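Local coordinates for protein DNA methyltransferase (Nicotiana tabacum, PDB 4ONQ) that probably methylates cytosines of DNA at carbon 5, being here the catalytic domain of a plant DRM enzyme with sinefungin bound, at residues 38-43 against 61-66; 103-108 against 182-187; 246-251 against 277-282; 295-300 against 342-347. The protein carries 5 engineered substitutions. One frame throughout, in Å; residues are numbered along the deposited sequence.

Contact 1: residues 38-43 against 61-66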
loop_
_atom_site.group_PDB
_atom_site.type_symbol
_atom_site.label_atom_id
_atom_site.label_comp_id
_atom_site.label_asym_id
_atom_site.label_seq_id
_atom_site.Cartn_x
_atom_site.Cartn_y
_atom_site.Cartn_z
ATOM N N PRO A 38 -14.285 -14.804 -8.559
ATOM C CA PRO A 38 -13.133 -14.715 -7.661
ATOM C C PRO A 38 -13.338 -13.681 -6.566
ATOM O O PRO A 38 -14.335 -12.956 -6.583
ATOM C CB PRO A 38 -12.039 -14.207 -8.591
ATOM C CG PRO A 38 -12.773 -13.272 -9.492
ATOM C CD PRO A 38 -14.131 -13.909 -9.721
ATOM N N PHE A 39 -12.400 -13.625 -5.623
ATOM C CA PHE A 39 -12.336 -12.519 -4.679
ATOM C C PHE A 39 -11.643 -11.358 -5.369
ATOM O O PHE A 39 -10.709 -11.562 -6.143
ATOM C CB PHE A 39 -11.558 -12.913 -3.425
ATOM C CG PHE A 39 -12.344 -13.753 -2.464
ATOM C CD1 PHE A 39 -13.399 -13.207 -1.753
ATOM C CD2 PHE A 39 -12.024 -15.086 -2.263
ATOM C CE1 PHE A 39 -14.123 -13.974 -0.860
ATOM C CE2 PHE A 39 -12.747 -15.860 -1.371
ATOM C CZ PHE A 39 -13.797 -15.302 -0.670
ATOM N N PHE A 40 -12.099 -10.138 -5.113
ATOM C CA PHE A 40 -11.421 -8.989 -5.692
ATOM C C PHE A 40 -11.140 -7.910 -4.663
ATOM O O PHE A 40 -11.878 -7.751 -3.692
ATOM C CB PHE A 40 -12.163 -8.429 -6.912
ATOM C CG PHE A 40 -13.373 -7.607 -6.575
ATOM C CD1 PHE A 40 -13.264 -6.238 -6.367
ATOM C CD2 PHE A 40 -14.626 -8.193 -6.501
ATOM C CE1 PHE A 40 -14.380 -5.474 -6.070
ATOM C CE2 PHE A 40 -15.749 -7.431 -6.204
ATOM C CZ PHE A 40 -15.624 -6.070 -5.992
ATOM N N TYR A 41 -10.063 -7.175 -4.898
ATOM C CA TYR A 41 -9.583 -6.174 -3.968
ATOM C C TYR A 41 -9.090 -4.990 -4.787
ATOM O O TYR A 41 -8.140 -5.114 -5.556
ATOM C CB TYR A 41 -8.446 -6.773 -3.143
ATOM C CG TYR A 41 -7.980 -5.951 -1.965
ATOM C CD1 TYR A 41 -8.642 -6.016 -0.733
ATOM C CD2 TYR A 41 -6.849 -5.137 -2.072
ATOM C CE1 TYR A 41 -8.194 -5.275 0.354
ATOM C CE2 TYR A 41 -6.392 -4.397 -1.005
ATOM C CZ TYR A 41 -7.063 -4.464 0.203
ATOM O OH TYR A 41 -6.583 -3.724 1.259
ATOM N N TYR A 42 -9.765 -3.855 -4.646
ATOM C CA TYR A 42 -9.405 -2.644 -5.367
ATOM C C TYR A 42 -9.051 -1.523 -4.399
ATOM O O TYR A 42 -9.772 -1.274 -3.437
ATOM C CB TYR A 42 -10.544 -2.180 -6.286
ATOM C CG TYR A 42 -10.165 -0.939 -7.056
ATOM C CD1 TYR A 42 -9.304 -1.020 -8.140
ATOM C CD2 TYR A 42 -10.627 0.313 -6.678
ATOM C CE1 TYR A 42 -8.928 0.102 -8.835
ATOM C CE2 TYR A 42 -10.254 1.450 -7.374
ATOM C CZ TYR A 42 -9.401 1.337 -8.453
ATOM O OH TYR A 42 -9.010 2.450 -9.165
ATOM N N GLU A 43 -7.945 -0.836 -4.666
ATOM C CA GLU A 43 -7.493 0.238 -3.792
ATOM C C GLU A 43 -7.455 1.569 -4.527
ATOM O O GLU A 43 -6.974 1.649 -5.657
ATOM C CB GLU A 43 -6.106 -0.084 -3.235
ATOM C CG GLU A 43 -5.488 1.031 -2.402
ATOM C CD GLU A 43 -4.208 1.581 -3.007
ATOM O OE1 GLU A 43 -3.978 1.371 -4.217
ATOM O OE2 GLU A 43 -3.429 2.219 -2.270
ATOM N N TYR A 61 -20.063 -3.514 -8.740
ATOM C CA TYR A 61 -21.127 -4.300 -8.126
ATOM C C TYR A 61 -21.752 -3.638 -6.895
ATOM O O TYR A 61 -22.181 -4.321 -5.963
ATOM C CB TYR A 61 -20.599 -5.704 -7.816
ATOM C CG TYR A 61 -19.747 -6.241 -8.949
ATOM C CD1 TYR A 61 -20.325 -6.637 -10.148
ATOM C CD2 TYR A 61 -18.366 -6.323 -8.832
ATOM C CE1 TYR A 61 -19.555 -7.113 -11.193
ATOM C CE2 TYR A 61 -17.586 -6.797 -9.874
ATOM C CZ TYR A 61 -18.186 -7.190 -11.049
ATOM O OH TYR A 61 -17.415 -7.664 -12.085
ATOM N N ASP A 62 -21.784 -2.304 -6.910
ATOM C CA ASP A 62 -22.457 -1.486 -5.895
ATOM C C ASP A 62 -21.813 -1.484 -4.510
ATOM O O ASP A 62 -22.307 -0.822 -3.597
ATOM C CB ASP A 62 -23.932 -1.860 -5.786
ATOM C CG ASP A 62 -24.664 -1.699 -7.093
ATOM O OD1 ASP A 62 -24.418 -0.690 -7.785
ATOM O OD2 ASP A 62 -25.479 -2.585 -7.429
ATOM N N ILE A 63 -20.709 -2.210 -4.366
ATOM C CA ILE A 63 -19.999 -2.314 -3.092
ATOM C C ILE A 63 -19.554 -0.951 -2.540
ATOM O O ILE A 63 -19.053 -0.098 -3.274
ATOM C CB ILE A 63 -18.781 -3.263 -3.213
ATOM C CG1 ILE A 63 -19.238 -4.643 -3.700
ATOM C CG2 ILE A 63 -18.034 -3.371 -1.889
ATOM C CD1 ILE A 63 -18.149 -5.696 -3.669
ATOM N N GLU A 64 -19.711 -0.748 -1.257
ATOM C CA GLU A 64 -19.260 0.489 -0.698
ATOM C C GLU A 64 -17.852 0.320 -0.218
ATOM O O GLU A 64 -17.500 -0.690 0.351
ATOM C CB GLU A 64 -20.110 0.889 0.483
ATOM C CG GLU A 64 -21.482 1.345 0.183
ATOM C CD GLU A 64 -22.381 1.117 1.368
ATOM O OE1 GLU A 64 -21.930 0.447 2.314
ATOM O OE2 GLU A 64 -23.527 1.599 1.368
ATOM N N PRO A 65 -17.055 1.340 -0.416
ATOM C CA PRO A 65 -15.637 1.239 -0.074
ATOM C C PRO A 65 -15.443 1.171 1.423
ATOM O O PRO A 65 -16.303 1.622 2.181
ATOM C CB PRO A 65 -15.052 2.546 -0.616
ATOM C CG PRO A 65 -16.194 3.486 -0.627
ATOM C CD PRO A 65 -17.388 2.652 -0.992
ATOM N N GLU A 66 -14.322 0.589 1.829
ATOM C CA GLU A 66 -13.916 0.553 3.220
ATOM C C GLU A 66 -12.745 1.508 3.356
ATOM O O GLU A 66 -11.669 1.273 2.802
ATOM C CB GLU A 66 -13.510 -0.866 3.625
ATOM C CG GLU A 66 -12.907 -0.960 5.018
ATOM C CD GLU A 66 -12.559 -2.383 5.434
ATOM O OE1 GLU A 66 -12.409 -3.258 4.551
ATOM O OE2 GLU A 66 -12.439 -2.624 6.656
#
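With CG of F40 set between its backbone N and carbonyl carbon (chi1 77°), the phenyl ring swings off strand 39-45 toward Y61 and I63; I63 answers with an extended branch, chi2 -172°, that carries CD1 to the ring, which it meets obliquely. The strand belongs to the mixed sheet of the Rossmann-like methyltransferase fold, and the loop holding Y61 and I63 links helix 50-59 to the outermost strand 66-69. F40 and Y61 form an offset edge-to-face pair, with Y61 giving its edge, centroids 5.8 Å apart and planes at 61°. F40 CE2 lies 3.9 Å from Y61 CD2. L345 of helix 337-352 and I83 of strand 79-84 also pack on F40, while K349 makes a cation-pi contact with Y61. Replacing the phenylalanine with an alanine would probably open a gap beside L345 and leave the Y61 edge and the I63 methyl without their partner. The tightest approach is that of I63 CD1 to F40 CZ, 3.5 Å, the two side chains arriving from opposite directions.

Contact 2: residues 103-108 against 182-187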
loop_
_atom_site.group_PDB
_atom_site.type_symbol
_atom_site.label_atom_id
_atom_site.label_comp_id
_atom_site.label_asym_id
_atom_site.label_seq_id
_atom_site.Cartn_x
_atom_site.Cartn_y
_atom_site.Cartn_z
ATOM N N HIS A 103 9.415 7.872 16.454
ATOM C CA HIS A 103 10.449 7.498 17.351
ATOM C C HIS A 103 10.664 6.043 17.491
ATOM O O HIS A 103 11.784 5.641 17.699
ATOM C CB HIS A 103 10.215 8.095 18.706
ATOM C CG HIS A 103 10.455 9.555 18.762
ATOM N ND1 HIS A 103 9.950 10.320 19.712
ATOM C CD2 HIS A 103 11.178 10.381 17.941
ATOM C CE1 HIS A 103 10.318 11.570 19.512
ATOM N NE2 HIS A 103 11.073 11.604 18.429
ATOM N N GLU A 104 9.615 5.238 17.493
ATOM C CA GLU A 104 9.818 3.806 17.473
ATOM C C GLU A 104 10.417 3.297 16.179
ATOM O O GLU A 104 11.305 2.491 16.199
ATOM C CB GLU A 104 8.564 2.993 17.858
ATOM C CG GLU A 104 7.484 3.727 18.641
ATOM C CD GLU A 104 6.433 2.813 19.239
ATOM O OE1 GLU A 104 6.537 2.478 20.415
ATOM O OE2 GLU A 104 5.482 2.438 18.551
ATOM N N ALA A 105 9.907 3.775 15.059
ATOM C CA ALA A 105 10.373 3.347 13.755
ATOM C C ALA A 105 11.786 3.752 13.410
ATOM O O ALA A 105 12.509 3.013 12.836
ATOM C CB ALA A 105 9.395 3.723 12.672
ATOM N N LEU A 106 12.143 4.948 13.788
ATOM C CA LEU A 106 13.409 5.509 13.466
ATOM C C LEU A 106 14.089 5.955 14.720
ATOM O O LEU A 106 14.043 7.089 15.073
ATOM C CB LEU A 106 13.198 6.713 12.603
ATOM C CG LEU A 106 12.911 6.673 11.128
ATOM C CD1 LEU A 106 13.065 5.355 10.457
ATOM C CD2 LEU A 106 11.542 7.196 10.867
ATOM N N PRO A 107 14.738 5.028 15.380
ATOM C CA PRO A 107 15.372 5.226 16.690
ATOM C C PRO A 107 16.410 6.340 16.690
ATOM O O PRO A 107 16.508 7.082 17.666
ATOM C CB PRO A 107 16.061 3.885 16.949
ATOM C CG PRO A 107 15.289 2.907 16.141
ATOM C CD PRO A 107 14.895 3.645 14.902
ATOM N N LEU A 108 17.179 6.456 15.612
ATOM C CA LEU A 108 18.203 7.493 15.527
ATOM C C LEU A 108 17.606 8.891 15.364
ATOM O O LEU A 108 18.318 9.903 15.457
ATOM C CB LEU A 108 19.173 7.205 14.382
ATOM C CG LEU A 108 19.996 5.915 14.487
ATOM C CD1 LEU A 108 20.945 5.794 13.304
ATOM C CD2 LEU A 108 20.758 5.873 15.798
ATOM N N VAL A 182 11.692 4.136 4.071
ATOM C CA VAL A 182 10.409 4.073 3.374
ATOM C C VAL A 182 9.982 2.611 3.174
ATOM O O VAL A 182 8.831 2.256 3.415
ATOM C CB VAL A 182 10.453 4.795 2.002
ATOM C CG1 VAL A 182 9.092 4.732 1.318
ATOM C CG2 VAL A 182 10.906 6.236 2.161
ATOM N N GLU A 183 10.925 1.771 2.754
ATOM C CA GLU A 183 10.676 0.345 2.582
ATOM C C GLU A 183 10.113 -0.267 3.848
ATOM O O GLU A 183 9.139 -1.020 3.805
ATOM C CB GLU A 183 11.960 -0.389 2.215
ATOM C CG GLU A 183 12.332 -0.314 0.750
ATOM C CD GLU A 183 13.712 -0.882 0.486
ATOM O OE1 GLU A 183 14.439 -1.147 1.473
ATOM O OE2 GLU A 183 14.066 -1.062 -0.702
ATOM N N MET A 184 10.714 0.055 4.986
ATOM C CA MET A 184 10.222 -0.552 6.202
ATOM C C MET A 184 8.890 0.050 6.644
ATOM O O MET A 184 8.042 -0.658 7.181
ATOM C CB MET A 184 11.270 -0.534 7.308
ATOM C CG MET A 184 11.453 0.774 7.988
ATOM S SD MET A 184 11.104 0.556 9.728
ATOM C CE MET A 184 9.428 1.147 9.810
ATOM N N LEU A 185 8.690 1.341 6.394
ATOM C CA LEU A 185 7.420 1.970 6.743
ATOM C C LEU A 185 6.258 1.339 5.971
ATOM O O LEU A 185 5.154 1.210 6.492
ATOM C CB LEU A 185 7.470 3.478 6.503
ATOM C CG LEU A 185 8.320 4.275 7.488
ATOM C CD1 LEU A 185 8.416 5.717 7.045
ATOM C CD2 LEU A 185 7.765 4.167 8.896
ATOM N N LEU A 186 6.518 0.935 4.733
ATOM C CA LEU A 186 5.487 0.321 3.902
ATOM C C LEU A 186 5.334 -1.190 4.106
ATOM O O LEU A 186 4.418 -1.794 3.558
ATOM C CB LEU A 186 5.735 0.636 2.428
ATOM C CG LEU A 186 5.558 2.119 2.087
ATOM C CD1 LEU A 186 6.040 2.405 0.685
ATOM C CD2 LEU A 186 4.095 2.528 2.255
ATOM N N GLY A 187 6.222 -1.795 4.893
ATOM C CA GLY A 187 6.125 -3.215 5.190
ATOM C C GLY A 187 6.887 -4.118 4.233
ATOM O O GLY A 187 6.652 -5.323 4.181
#
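No ring or other flat group enters between A105 and the pair M184 and L185: there is no face or edge to cover, and the contact rests on methyl groups. The CB of A105, at the last turn of helix 102-105, points at helix 179-186 and meets one methyl from each of two successive residues. M184 CE comes to 3.9 Å from A105 CB, and L185 CD2 to 4.1 Å from the same A105 CB. M184 gets there by folding: CG stands between the backbone N and the carbonyl carbon (chi1 77°), and the chain bends again at chi2 and chi3, which brings CE to the A105 methyl. In L185, CG stands beside the backbone N (chi1 -72°), and CD2, not the extended CD1, turns to A105; L122 packs on this leucine too. L106, where the first helix stops, lends some buried surface at longer range. No polar contact joins the two segments; what they share is apolar, with 7.7 Å between the CA atoms of A105 and L185. L185 O accepts a bond from Q212 NE2. Two residues after L185 the helix ends at G187, at positive phi, where G187 N bonds to M184 O (3.1 Å) as part of a Schellman motif, a standard helix C-terminal cap.

Contact 3: residues 246-251 against 277-282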
loop_
_atom_site.group_PDB
_atom_site.type_symbol
_atom_site.label_atom_id
_atom_site.label_comp_id
_atom_site.label_asym_id
_atom_site.label_seq_id
_atom_site.Cartn_x
_atom_site.Cartn_y
_atom_site.Cartn_z
ATOM N N ALA A 246 2.198 -9.186 0.829
ATOM C CA ALA A 246 1.190 -9.343 1.870
ATOM C C ALA A 246 0.775 -10.816 2.009
ATOM O O ALA A 246 0.795 -11.368 3.107
ATOM C CB ALA A 246 -0.017 -8.462 1.582
ATOM N N LEU A 247 0.412 -11.450 0.896
ATOM C CA LEU A 247 0.045 -12.865 0.908
ATOM C C LEU A 247 1.177 -13.728 1.436
ATOM O O LEU A 247 0.950 -14.688 2.174
ATOM C CB LEU A 247 -0.333 -13.339 -0.492
ATOM C CG LEU A 247 -1.548 -12.652 -1.111
ATOM C CD1 LEU A 247 -1.645 -13.000 -2.591
ATOM C CD2 LEU A 247 -2.816 -13.051 -0.364
ATOM N N TYR A 248 2.401 -13.386 1.055
ATOM C CA TYR A 248 3.564 -14.156 1.479
ATOM C C TYR A 248 3.798 -14.042 2.978
ATOM O O TYR A 248 4.092 -15.032 3.647
ATOM C CB TYR A 248 4.805 -13.721 0.709
ATOM C CG TYR A 248 6.093 -14.299 1.246
ATOM C CD1 TYR A 248 6.458 -15.609 0.970
ATOM C CD2 TYR A 248 6.949 -13.527 2.024
ATOM C CE1 TYR A 248 7.641 -16.138 1.453
ATOM C CE2 TYR A 248 8.135 -14.044 2.509
ATOM C CZ TYR A 248 8.477 -15.351 2.217
ATOM O OH TYR A 248 9.655 -15.873 2.701
ATOM N N ARG A 249 3.660 -12.838 3.516
ATOM C CA ARG A 249 3.898 -12.635 4.940
ATOM C C ARG A 249 2.791 -13.275 5.764
ATOM O O ARG A 249 2.979 -13.597 6.937
ATOM C CB ARG A 249 4.031 -11.147 5.256
ATOM C CG ARG A 249 5.252 -10.518 4.611
ATOM C CD ARG A 249 5.451 -9.090 5.052
ATOM N NE ARG A 249 5.655 -8.987 6.496
ATOM C CZ ARG A 249 5.594 -7.845 7.171
ATOM N NH1 ARG A 249 5.331 -6.707 6.533
ATOM N NH2 ARG A 249 5.789 -7.845 8.482
ATOM N N LEU A 250 1.639 -13.467 5.127
ATOM C CA LEU A 250 0.490 -14.098 5.756
ATOM C C LEU A 250 0.679 -15.608 5.808
ATOM O O LEU A 250 -0.057 -16.316 6.493
ATOM C CB LEU A 250 -0.787 -13.764 4.986
ATOM C CG LEU A 250 -1.392 -12.381 5.224
ATOM C CD1 LEU A 250 -2.507 -12.092 4.233
ATOM C CD2 LEU A 250 -1.905 -12.287 6.635
ATOM N N GLY A 251 1.672 -16.101 5.077
ATOM C CA GLY A 251 1.922 -17.527 5.027
ATOM C C GLY A 251 0.953 -18.227 4.094
ATOM O O GLY A 251 0.776 -19.441 4.162
ATOM N N THR A 277 12.823 -15.433 -2.402
ATOM C CA THR A 277 11.996 -16.057 -1.427
ATOM C C THR A 277 11.723 -17.465 -1.815
ATOM O O THR A 277 10.913 -18.092 -1.218
ATOM C CB THR A 277 10.686 -15.310 -1.176
ATOM O OG1 THR A 277 10.032 -15.039 -2.402
ATOM C CG2 THR A 277 10.958 -14.057 -0.501
ATOM N N ASN A 278 12.387 -17.930 -2.855
ATOM C CA ASN A 278 12.272 -19.301 -3.344
ATOM C C ASN A 278 10.848 -19.775 -3.580
ATOM O O ASN A 278 10.482 -20.864 -3.155
ATOM C CB ASN A 278 12.971 -20.259 -2.390
ATOM C CG ASN A 278 14.455 -20.052 -2.364
ATOM O OD1 ASN A 278 15.035 -19.769 -1.316
ATOM N ND2 ASN A 278 15.087 -20.179 -3.526
ATOM N N GLN A 279 10.047 -18.956 -4.249
ATOM C CA GLN A 279 8.697 -19.363 -4.605
ATOM C C GLN A 279 8.749 -20.569 -5.530
ATOM O O GLN A 279 9.464 -20.565 -6.531
ATOM C CB GLN A 279 7.954 -18.221 -5.289
ATOM C CG GLN A 279 7.841 -16.974 -4.448
ATOM C CD GLN A 279 7.020 -17.192 -3.193
ATOM O OE1 GLN A 279 6.137 -18.049 -3.152
ATOM N NE2 GLN A 279 7.314 -16.417 -2.158
ATOM N N ARG A 280 8.053 -21.624 -5.187
ATOM C CA ARG A 280 7.980 -22.790 -6.027
ATOM C C ARG A 280 6.976 -22.649 -7.137
ATOM O O ARG A 280 7.022 -23.328 -8.110
ATOM C CB ARG A 280 7.685 -24.009 -5.189
ATOM C CG ARG A 280 8.067 -25.296 -5.845
ATOM C CD ARG A 280 9.557 -25.441 -5.958
ATOM N NE ARG A 280 10.202 -25.604 -4.671
ATOM C CZ ARG A 280 10.289 -26.723 -4.002
ATOM N NH1 ARG A 280 9.782 -27.808 -4.489
ATOM N NH2 ARG A 280 10.901 -26.746 -2.861
ATOM N N GLY A 281 6.105 -21.692 -6.975
ATOM C CA GLY A 281 5.039 -21.377 -7.872
ATOM C C GLY A 281 5.451 -20.573 -9.057
ATOM O O GLY A 281 6.578 -20.290 -9.237
ATOM N N ASN A 282 4.514 -20.271 -9.909
ATOM C CA ASN A 282 4.816 -19.573 -11.128
ATOM C C ASN A 282 4.503 -18.101 -11.240
ATOM O O ASN A 282 3.406 -17.719 -11.059
ATOM C CB ASN A 282 4.042 -20.242 -12.206
ATOM C CG ASN A 282 4.883 -21.128 -12.990
ATOM O OD1 ASN A 282 4.725 -22.304 -12.951
ATOM N ND2 ASN A 282 5.835 -20.563 -13.672
#
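The Y248 ring and the T277 side chain approach from opposite directions, while the amide of Q279 stands nearly upright to the ring, the planes 81° apart. Y248 CG is anti to its backbone N (chi1 170°), which sends the ring out from helix 242-249 toward the loop. At the hydroxyl end, T277 CG2 packs against Y248 CZ at 3.9 Å. Nearer the ring's root, Q279 NE2 sits 3.3 Å from Y248 CD1, a close van der Waals approach. That amide is steadied from its own side: Q279 NE2 donates to T277 OG1 (3.1 Å, 156°), the hydroxyl tilted slightly out of the amide plane, and T277 OG1 also bonds to W273 O. Glycine in place of the threonine would probably strip the tyrosine of its methyl neighbour and leave the Q279 amide without its acceptor, free to turn. T277 follows helix 264-276, which N278, at positive phi, ends in a Schellman motif; the tyrosine thus joins helix 242-249 to the loop beyond, in two successive beta-alpha-beta units of the Rossmann-like sheet.

Contact 4: residues 295-300 against 342-347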
loop_
_atom_site.group_PDB
_atom_site.type_symbol
_atom_site.label_atom_id
_atom_site.label_comp_id
_atom_site.label_asym_id
_atom_site.label_seq_id
_atom_site.Cartn_x
_atom_site.Cartn_y
_atom_site.Cartn_z
ATOM N N ASP A 295 -9.695 -13.830 -24.572
ATOM C CA ASP A 295 -9.006 -15.015 -25.063
ATOM C C ASP A 295 -7.798 -15.360 -24.188
ATOM O O ASP A 295 -7.615 -16.511 -23.785
ATOM C CB ASP A 295 -8.571 -14.796 -26.512
ATOM C CG ASP A 295 -9.713 -14.328 -27.396
ATOM O OD1 ASP A 295 -10.090 -13.140 -27.307
ATOM O OD2 ASP A 295 -10.235 -15.150 -28.177
ATOM N N ARG A 296 -6.981 -14.353 -23.895
ATOM C CA ARG A 296 -5.804 -14.544 -23.058
ATOM C C ARG A 296 -6.188 -15.032 -21.661
ATOM O O ARG A 296 -5.604 -15.993 -21.151
ATOM C CB ARG A 296 -4.994 -13.252 -22.964
ATOM C CG ARG A 296 -3.764 -13.380 -22.090
ATOM C CD ARG A 296 -2.856 -14.482 -22.604
ATOM N NE ARG A 296 -2.243 -14.121 -23.878
ATOM C CZ ARG A 296 -1.714 -14.996 -24.725
ATOM N NH1 ARG A 296 -1.734 -16.291 -24.439
ATOM N NH2 ARG A 296 -1.175 -14.577 -25.863
ATOM N N LEU A 297 -7.168 -14.365 -21.055
ATOM C CA LEU A 297 -7.715 -14.776 -19.764
ATOM C C LEU A 297 -8.203 -16.222 -19.803
ATOM O O LEU A 297 -7.864 -17.027 -18.929
ATOM C CB LEU A 297 -8.863 -13.852 -19.346
ATOM C CG LEU A 297 -8.559 -12.633 -18.467
ATOM C CD1 LEU A 297 -7.089 -12.562 -18.083
ATOM C CD2 LEU A 297 -9.005 -11.344 -19.145
ATOM N N GLU A 298 -8.964 -16.556 -20.826
ATOM C CA GLU A 298 -9.417 -17.907 -21.026
ATOM C C GLU A 298 -8.292 -18.900 -21.031
ATOM O O GLU A 298 -8.385 -19.918 -20.420
ATOM C CB GLU A 298 -10.168 -18.041 -22.341
ATOM C CG GLU A 298 -11.678 -17.984 -22.246
ATOM C CD GLU A 298 -12.336 -17.490 -23.538
ATOM O OE1 GLU A 298 -12.974 -16.420 -23.524
ATOM O OE2 GLU A 298 -12.215 -18.166 -24.572
ATOM N N GLN A 299 -7.183 -18.575 -21.646
ATOM C CA GLN A 299 -6.175 -19.586 -21.786
ATOM C C GLN A 299 -5.365 -19.696 -20.545
ATOM O O GLN A 299 -4.863 -20.732 -20.222
ATOM C CB GLN A 299 -5.285 -19.352 -22.995
ATOM C CG GLN A 299 -4.101 -18.489 -22.767
ATOM C CD GLN A 299 -2.879 -19.256 -22.368
ATOM O OE1 GLN A 299 -2.834 -20.462 -22.517
ATOM N NE2 GLN A 299 -1.876 -18.564 -21.846
ATOM N N LEU A 300 -5.218 -18.587 -19.876
ATOM C CA LEU A 300 -4.570 -18.568 -18.571
ATOM C C LEU A 300 -5.316 -19.489 -17.619
ATOM O O LEU A 300 -4.715 -20.320 -16.930
ATOM C CB LEU A 300 -4.564 -17.150 -17.996
ATOM C CG LEU A 300 -3.291 -16.294 -18.055
ATOM C CD1 LEU A 300 -2.078 -17.080 -18.539
ATOM C CD2 LEU A 300 -3.509 -15.047 -18.892
ATOM N N VAL A 342 -11.855 -2.953 -14.220
ATOM C CA VAL A 342 -13.238 -3.418 -14.203
ATOM C C VAL A 342 -13.522 -4.413 -15.330
ATOM O O VAL A 342 -14.107 -5.475 -15.101
ATOM C CB VAL A 342 -14.212 -2.231 -14.294
ATOM C CG1 VAL A 342 -15.657 -2.715 -14.362
ATOM C CG2 VAL A 342 -14.009 -1.306 -13.109
ATOM N N ARG A 343 -13.098 -4.056 -16.540
ATOM C CA ARG A 343 -13.257 -4.907 -17.714
ATOM C C ARG A 343 -12.666 -6.282 -17.446
ATOM O O ARG A 343 -13.299 -7.313 -17.695
ATOM C CB ARG A 343 -12.547 -4.280 -18.916
ATOM C CG ARG A 343 -12.820 -4.967 -20.243
ATOM C CD ARG A 343 -11.784 -4.590 -21.299
ATOM N NE ARG A 343 -10.603 -5.448 -21.234
ATOM C CZ ARG A 343 -9.362 -5.010 -21.045
ATOM N NH1 ARG A 343 -9.127 -3.712 -20.908
ATOM N NH2 ARG A 343 -8.355 -5.871 -21.002
ATOM N N ILE A 344 -11.446 -6.290 -16.920
ATOM C CA ILE A 344 -10.742 -7.544 -16.680
ATOM C C ILE A 344 -11.380 -8.381 -15.572
ATOM O O ILE A 344 -11.553 -9.597 -15.726
ATOM C CB ILE A 344 -9.249 -7.294 -16.411
ATOM C CG1 ILE A 344 -8.589 -6.794 -17.694
ATOM C CG2 ILE A 344 -8.566 -8.549 -15.905
ATOM C CD1 ILE A 344 -7.099 -6.768 -17.638
ATOM N N LEU A 345 -11.740 -7.736 -14.466
ATOM C CA LEU A 345 -12.413 -8.438 -13.377
ATOM C C LEU A 345 -13.691 -9.085 -13.901
ATOM O O LEU A 345 -13.972 -10.253 -13.621
ATOM C CB LEU A 345 -12.725 -7.488 -12.216
ATOM C CG LEU A 345 -13.642 -8.024 -11.111
ATOM C CD1 LEU A 345 -13.105 -9.316 -10.523
ATOM C CD2 LEU A 345 -13.827 -6.986 -10.019
ATOM N N ASP A 346 -14.444 -8.329 -14.691
ATOM C CA ASP A 346 -15.685 -8.841 -15.249
ATOM C C ASP A 346 -15.450 -10.028 -16.183
ATOM O O ASP A 346 -16.169 -11.027 -16.113
ATOM C CB ASP A 346 -16.465 -7.734 -15.961
ATOM C CG ASP A 346 -17.897 -8.130 -16.237
ATOM O OD1 ASP A 346 -18.231 -8.383 -17.414
ATOM O OD2 ASP A 346 -18.683 -8.211 -15.268
ATOM N N LEU A 347 -14.449 -9.926 -17.054
ATOM C CA LEU A 347 -14.089 -11.050 -17.917
ATOM C C LEU A 347 -13.781 -12.304 -17.095
ATOM O O LEU A 347 -14.269 -13.393 -17.407
ATOM C CB LEU A 347 -12.896 -10.695 -18.809
ATOM C CG LEU A 347 -13.168 -9.865 -20.064
ATOM C CD1 LEU A 347 -11.880 -9.250 -20.584
ATOM C CD2 LEU A 347 -13.813 -10.727 -21.136
#
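L297 carries this contact alone from its side, reaching from helix 294-304 toward L347 and I344 of helix 337-352. Its conformation is unusual: chi1 is -93° and chi2 close to eclipsed at -2°, away from the staggered forms, which may mean that its two methyls are less certainly placed. As built, one branch does all the touching. L297 CD2 lies 3.8 Å from L347 CD1 and 4.0 Å from L347 CB, near enough to lie along the inner part of that leucine as well as its end. The two leucine side chains cross at about a right angle. L347 has a common form, CG beside the backbone N and chi2 extended at 163°, which holds CD1 forward to meet the methyl. I344, one turn earlier, presents CG2 rather than its longer branch, and L297 CD2 stands off from I344 CG2 at 4.3 Å, a looser touch. This is apolar helix-helix packing within the Rossmann-like methyltransferase fold, with CA atoms of L297 and L347 7.6 Å apart. V348 and I351, farther along helix 337-352, continue the apolar surface on L297, while I344 also packs on L234 and L236 of strand 231-236. R343 NH2 bonds to the carbonyls of V289 and L292, in the loop before helix 294-304, whose L300 leans on F286 of strand 282-286.

Overall arrangement
The four contacts follow one another along the chain without interleaving. Contacts 1 and 4, centres about 17 Å apart, touch through helix 337-352, where a weak hydrogen bond joins Y61 OH to D346 OD2. The helix therefore connects strand 39-45 with helix 294-304. Contact 3 joins helix 242-249 to the loop after helix 264-276, beside parallel strands 231-236, 254-260 and 282-286. Contact 2 lies in the mostly helical part between strands 79-84 and 231-236, about 39 Å from contact 4 between centres, and meets contact 3 where R249 NH1 approaches G187 O. Having residues 38-43 beside 309-312 in one sheet is consistent with the rearranged motif order of DRM enzymes.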